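Local coordinates for pyruvate kinase (Pyrobaculum aerophilum, PDB 3QTG), which catalyses the last step of glycolysis, phosphoryl transfer between phosphoenolpyruvate and ADP that yields pyruvate and ATP, with the help of a divalent metal cation, at residues K18-L23 / L412-A417; F38-D43 / K69-P74. All coordinates share one frame; numbering follows the deposited sequence.

Contact 1. Residues K18-L23 / L412-A417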
loop_
_atom_site.group_PDB
_atom_site.type_symbol
_atom_site.label_atom_id
_atom_site.label_comp_id
_atom_site.label_asym_id
_atom_site.label_seq_id
_atom_site.Cartn_x
_atom_site.Cartn_y
_atom_site.Cartn_z
ATOM N N LYS A 18 10.585 -25.418 -14.573
ATOM C CA LYS A 18 10.965 -26.338 -15.632
ATOM C C LYS A 18 12.236 -27.129 -15.298
ATOM O O LYS A 18 13.100 -26.675 -14.553
ATOM C CB LYS A 18 11.075 -25.593 -16.975
ATOM C CG LYS A 18 9.782 -24.857 -17.378
ATOM C CD LYS A 18 8.582 -25.804 -17.357
ATOM C CE LYS A 18 7.325 -25.133 -17.828
ATOM N NZ LYS A 18 7.559 -24.589 -19.185
ATOM N N ARG A 19 12.322 -28.328 -15.866
ATOM C CA ARG A 19 13.313 -29.329 -15.478
ATOM C C ARG A 19 14.202 -29.600 -16.684
ATOM O O ARG A 19 13.723 -30.036 -17.737
ATOM C CB ARG A 19 12.600 -30.620 -15.037
ATOM C CG ARG A 19 11.544 -30.446 -13.917
ATOM C CD ARG A 19 10.401 -31.490 -13.996
ATOM N NE ARG A 19 9.703 -31.413 -15.283
ATOM C CZ ARG A 19 8.700 -32.192 -15.676
ATOM N NH1 ARG A 19 8.226 -33.158 -14.897
ATOM N NH2 ARG A 19 8.161 -31.995 -16.869
ATOM N N VAL A 20 15.489 -29.298 -16.532
ATOM C CA VAL A 20 16.479 -29.524 -17.577
ATOM C C VAL A 20 17.507 -30.577 -17.121
ATOM O O VAL A 20 18.016 -30.503 -16.004
ATOM C CB VAL A 20 17.187 -28.193 -17.994
ATOM C CG1 VAL A 20 18.466 -28.457 -18.812
ATOM C CG2 VAL A 20 16.225 -27.311 -18.760
ATOM N N ALA A 21 17.778 -31.561 -17.977
ATOM C CA ALA A 21 18.818 -32.574 -17.706
ATOM C C ALA A 21 19.904 -32.538 -18.762
ATOM O O ALA A 21 19.624 -32.270 -19.924
ATOM C CB ALA A 21 18.231 -33.962 -17.628
ATOM N N THR A 22 21.143 -32.788 -18.337
ATOM C CA THR A 22 22.263 -32.920 -19.252
ATOM C C THR A 22 22.418 -34.361 -19.743
ATOM O O THR A 22 22.364 -35.310 -18.964
ATOM C CB THR A 22 23.579 -32.457 -18.613
ATOM O OG1 THR A 22 23.470 -31.066 -18.268
ATOM C CG2 THR A 22 24.765 -32.670 -19.574
ATOM N N LEU A 23 22.622 -34.504 -21.048
ATOM C CA LEU A 23 22.806 -35.812 -21.654
ATOM C C LEU A 23 24.282 -36.163 -21.695
ATOM O O LEU A 23 25.119 -35.326 -22.042
ATOM C CB LEU A 23 22.234 -35.826 -23.069
ATOM C CG LEU A 23 20.742 -35.553 -23.252
ATOM C CD1 LEU A 23 20.431 -35.626 -24.742
ATOM C CD2 LEU A 23 19.849 -36.528 -22.453
ATOM N N LEU A 412 9.767 -22.333 -25.664
ATOM C CA LEU A 412 8.932 -21.969 -24.507
ATOM C C LEU A 412 8.853 -23.084 -23.459
ATOM O O LEU A 412 8.418 -22.873 -22.331
ATOM C CB LEU A 412 7.524 -21.587 -24.986
ATOM C CG LEU A 412 7.458 -20.446 -25.989
ATOM C CD1 LEU A 412 6.008 -20.200 -26.376
ATOM C CD2 LEU A 412 8.117 -19.168 -25.426
ATOM N N SER A 413 9.322 -24.260 -23.848
ATOM C CA SER A 413 9.340 -25.432 -22.989
ATOM C C SER A 413 10.072 -25.246 -21.648
ATOM O O SER A 413 9.741 -25.902 -20.657
ATOM C CB SER A 413 9.981 -26.574 -23.760
ATOM O OG SER A 413 9.623 -27.793 -23.144
ATOM N N ILE A 414 11.065 -24.354 -21.629
ATOM C CA ILE A 414 11.849 -24.094 -20.424
ATOM C C ILE A 414 11.586 -22.707 -19.811
ATOM O O ILE A 414 12.357 -22.223 -18.985
ATOM C CB ILE A 414 13.382 -24.407 -20.630
ATOM C CG1 ILE A 414 14.041 -23.485 -21.677
ATOM C CG2 ILE A 414 13.567 -25.885 -21.029
ATOM C CD1 ILE A 414 15.554 -23.364 -21.470
ATOM N N VAL A 415 10.486 -22.077 -20.226
ATOM C CA VAL A 415 10.030 -20.823 -19.637
ATOM C C VAL A 415 8.980 -21.151 -18.551
ATOM O O VAL A 415 8.137 -22.037 -18.739
ATOM C CB VAL A 415 9.460 -19.846 -20.730
ATOM C CG1 VAL A 415 8.983 -18.523 -20.088
ATOM C CG2 VAL A 415 10.531 -19.529 -21.804
ATOM N N TRP A 416 9.073 -20.474 -17.417
ATOM C CA TRP A 416 8.117 -20.579 -16.291
ATOM C C TRP A 416 6.643 -20.767 -16.690
ATOM O O TRP A 416 6.082 -19.942 -17.408
ATOM C CB TRP A 416 8.228 -19.325 -15.421
ATOM C CG TRP A 416 7.141 -19.193 -14.383
ATOM C CD1 TRP A 416 5.917 -18.582 -14.541
ATOM C CD2 TRP A 416 7.182 -19.661 -13.028
ATOM N NE1 TRP A 416 5.209 -18.643 -13.386
ATOM C CE2 TRP A 416 5.942 -19.307 -12.435
ATOM C CE3 TRP A 416 8.146 -20.337 -12.255
ATOM C CZ2 TRP A 416 5.623 -19.605 -11.092
ATOM C CZ3 TRP A 416 7.833 -20.645 -10.898
ATOM C CH2 TRP A 416 6.570 -20.264 -10.340
ATOM N N ALA A 417 6.046 -21.852 -16.204
ATOM C CA ALA A 417 4.590 -22.159 -16.273
ATOM C C ALA A 417 4.040 -22.522 -17.638
ATOM O O ALA A 417 2.898 -22.992 -17.736
ATOM C CB ALA A 417 3.720 -21.033 -15.619
#
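The ammonium group of K18 reaches into the loop 412-417 and is gripped there by backbone carbonyls. Its NZ donates to S413 O at 2.9 Å and to V415 O at 2.7 Å. The two bonds differ in geometry: the donor stands well above the carbonyl plane of S413, with a C=O...N angle of 111°, but lies nearer the carbonyl plane of V415, tilted 27° from it. The bend at chi4 (57°) turns NZ toward these carbonyls, and L418 O accepts a further bond from it, so three carbonyls share this buried charge and probably stabilise it. A type I turn from L412 to V415, closed by V415 N to L412 O, helps present S413 O.

The lysine stem packs on the loop backbone, K18 CG lying 3.7 Å from I414 C. Two residues along the strand, V20 CG2 makes an apolar contact with I414 CG2 at 3.8 Å, the two side chains crossing obliquely.

The loop joins helix 406-412 to strand 418-422 of the C-terminal alpha/beta domain, whereas K18 and V20 belong to the first strand of the TIM barrel. The arrangement is thus a buried interface between the barrel and C-terminal domains of pyruvate kinase, made at the N-terminal end of that strand.

Contact 2. Residues F38-D43 / K69-P74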
loop_
_atom_site.group_PDB
_atom_site.type_symbol
_atom_site.label_atom_id
_atom_site.label_comp_id
_atom_site.label_asym_id
_atom_site.label_seq_id
_atom_site.Cartn_x
_atom_site.Cartn_y
_atom_site.Cartn_z
ATOM N N PHE A 38 12.753 -41.310 -18.672
ATOM C CA PHE A 38 13.681 -40.219 -18.352
ATOM C C PHE A 38 13.233 -38.884 -18.984
ATOM O O PHE A 38 13.177 -37.838 -18.307
ATOM C CB PHE A 38 15.093 -40.597 -18.822
ATOM C CG PHE A 38 16.137 -39.560 -18.527
ATOM C CD1 PHE A 38 16.779 -39.538 -17.296
ATOM C CD2 PHE A 38 16.493 -38.621 -19.486
ATOM C CE1 PHE A 38 17.747 -38.591 -17.008
ATOM C CE2 PHE A 38 17.463 -37.665 -19.209
ATOM C CZ PHE A 38 18.096 -37.651 -17.959
ATOM N N LEU A 39 12.902 -38.936 -20.275
ATOM C CA LEU A 39 12.492 -37.758 -21.030
ATOM C C LEU A 39 11.089 -37.292 -20.672
ATOM O O LEU A 39 10.756 -36.117 -20.858
ATOM C CB LEU A 39 12.633 -38.004 -22.539
ATOM C CG LEU A 39 14.084 -38.196 -23.005
ATOM C CD1 LEU A 39 14.169 -38.553 -24.470
ATOM C CD2 LEU A 39 14.939 -36.959 -22.710
ATOM N N ASP A 40 10.268 -38.221 -20.176
ATOM C CA ASP A 40 8.945 -37.908 -19.630
ATOM C C ASP A 40 9.040 -36.980 -18.423
ATOM O O ASP A 40 8.063 -36.347 -18.034
ATOM C CB ASP A 40 8.231 -39.187 -19.188
ATOM C CG ASP A 40 7.551 -39.934 -20.343
ATOM O OD1 ASP A 40 7.557 -39.465 -21.517
ATOM O OD2 ASP A 40 6.998 -41.019 -20.051
ATOM N N LEU A 41 10.219 -36.926 -17.825
ATOM C CA LEU A 41 10.422 -36.182 -16.599
ATOM C C LEU A 41 11.221 -34.899 -16.804
ATOM O O LEU A 41 11.578 -34.235 -15.825
ATOM C CB LEU A 41 11.074 -37.073 -15.521
ATOM C CG LEU A 41 10.128 -38.085 -14.861
ATOM C CD1 LEU A 41 10.894 -39.221 -14.165
ATOM C CD2 LEU A 41 9.168 -37.407 -13.883
ATOM N N VAL A 42 11.516 -34.566 -18.061
ATOM C CA VAL A 42 12.256 -33.336 -18.378
ATOM C C VAL A 42 11.466 -32.429 -19.319
ATOM O O VAL A 42 10.542 -32.879 -20.015
ATOM C CB VAL A 42 13.722 -33.598 -18.903
ATOM C CG1 VAL A 42 14.411 -34.633 -18.050
ATOM C CG2 VAL A 42 13.745 -34.034 -20.400
ATOM N N ASP A 43 11.814 -31.143 -19.301
ATOM C CA ASP A 43 11.214 -30.159 -20.196
ATOM C C ASP A 43 12.216 -29.705 -21.235
ATOM O O ASP A 43 11.860 -29.038 -22.206
ATOM C CB ASP A 43 10.675 -28.958 -19.405
ATOM C CG ASP A 43 9.678 -29.370 -18.330
ATOM O OD1 ASP A 43 8.545 -29.788 -18.658
ATOM O OD2 ASP A 43 10.019 -29.290 -17.143
ATOM N N LYS A 69 8.440 -36.396 -31.137
ATOM C CA LYS A 69 7.463 -36.775 -32.166
ATOM C C LYS A 69 6.489 -37.828 -31.638
ATOM O O LYS A 69 5.274 -37.658 -31.731
ATOM C CB LYS A 69 8.176 -37.286 -33.426
ATOM C CG LYS A 69 7.317 -37.271 -34.697
ATOM C CD LYS A 69 8.109 -37.806 -35.899
ATOM C CE LYS A 69 7.257 -37.825 -37.184
ATOM N NZ LYS A 69 8.007 -38.414 -38.355
ATOM N N ALA A 70 7.031 -38.909 -31.084
ATOM C CA ALA A 70 6.229 -39.992 -30.512
ATOM C C ALA A 70 5.259 -39.521 -29.422
ATOM O O ALA A 70 4.083 -39.903 -29.427
ATOM C CB ALA A 70 7.138 -41.092 -29.974
ATOM N N LYS A 71 5.746 -38.694 -28.491
ATOM C CA LYS A 71 4.945 -38.326 -27.314
ATOM C C LYS A 71 4.241 -36.979 -27.456
ATOM O O LYS A 71 3.519 -36.538 -26.544
ATOM C CB LYS A 71 5.788 -38.366 -26.026
ATOM C CG LYS A 71 6.455 -39.710 -25.728
ATOM C CD LYS A 71 5.443 -40.826 -25.501
ATOM C CE LYS A 71 5.964 -41.823 -24.486
ATOM N NZ LYS A 71 5.427 -43.198 -24.716
ATOM N N ASN A 72 4.449 -36.335 -28.603
ATOM C CA ASN A 72 3.908 -34.995 -28.854
ATOM C C ASN A 72 4.289 -33.998 -27.741
ATOM O O ASN A 72 3.446 -33.238 -27.244
ATOM C CB ASN A 72 2.398 -35.077 -29.035
ATOM C CG ASN A 72 1.859 -33.986 -29.922
ATOM O OD1 ASN A 72 2.310 -33.804 -31.060
ATOM N ND2 ASN A 72 0.869 -33.263 -29.421
ATOM N N ARG A 73 5.562 -34.028 -27.346
ATOM C CA ARG A 73 6.075 -33.173 -26.266
ATOM C C ARG A 73 7.257 -32.369 -26.723
ATOM O O ARG A 73 8.364 -32.903 -26.789
ATOM C CB ARG A 73 6.496 -33.990 -25.049
ATOM C CG ARG A 73 5.352 -34.453 -24.206
ATOM C CD ARG A 73 5.832 -35.027 -22.895
ATOM N NE ARG A 73 6.272 -33.974 -21.995
ATOM C CZ ARG A 73 7.489 -33.895 -21.454
ATOM N NH1 ARG A 73 8.429 -34.814 -21.714
ATOM N NH2 ARG A 73 7.765 -32.881 -20.648
ATOM N N PRO A 74 7.035 -31.074 -27.015
ATOM C CA PRO A 74 8.099 -30.145 -27.417
ATOM C C PRO A 74 9.132 -30.053 -26.305
ATOM O O PRO A 74 8.773 -29.847 -25.144
ATOM C CB PRO A 74 7.368 -28.802 -27.550
ATOM C CG PRO A 74 5.909 -29.174 -27.747
ATOM C CD PRO A 74 5.721 -30.404 -26.917
#
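Two successive helix-to-strand connections of the TIM barrel meet here, the one after helix 32-39 and the one after helix 54-71, and the guanidinium of R73 bridges them. It faces the type I turn from L39 to V42, whose carbonyls it reads with its edge. R73 NH1 donates to L39 O at 2.8 Å, and R73 NH2 to V42 O at 2.8 Å with a straighter N-H...O angle of 161°. Both acceptors lie close to the guanidinium plane; a weak second bond runs from NH1 to V42 O. D40 O lies over one face of the group. A long salt bridge joins D43 OD1 to R73 NH2 at 3.8 Å, with carboxylate and guanidinium planes 68° apart. The other carboxylate oxygen, D43 OD2, pairs with R19. The bend at chi3 (74°) turns NE of R73 out of line with the preceding carbons. An alanine in place of R73 would probably leave the carbonyls of L39 and V42 without these donors and open a gap between the two connections.

Toward the surface, D40 OD1 comes no nearer than 4.1 Å to K71 CE, the side chains crossing at about a right angle. Its hydrogen bond goes instead to Y67 OH of helix 54-71, which also bonds R73 NH1 and so ties the aspartate to the arginine.

On the inner side, R73 touches R19 of strand 18-22, and V42 packs on A21 of that strand. F38 and L41 turn to helix 331-343, so the L39-V42 turn lies between that helix and the connection carrying R73.

How the contacts relate
The two contacts have centres 11 Å apart and touch directly, with contact 2 nested in the chain between the segments that contact 1 joins. D43 links them: D43 OD2 forms a salt bridge with R19 NE at 2.8 Å, and D43 O lies 2.7 Å from S413 OG, a probable hydrogen bond. S413 OG is also within hydrogen-bonding reach of P74 O, though its one proton can serve only one of the two at a time, so the C-terminal domain loop meets both barrel connections of contact 2. R46, inferred by similarity to bind substrate, is nearer contact 1: between side chains it is about 4 Å from V20 and about 10 Å from V42 of contact 2.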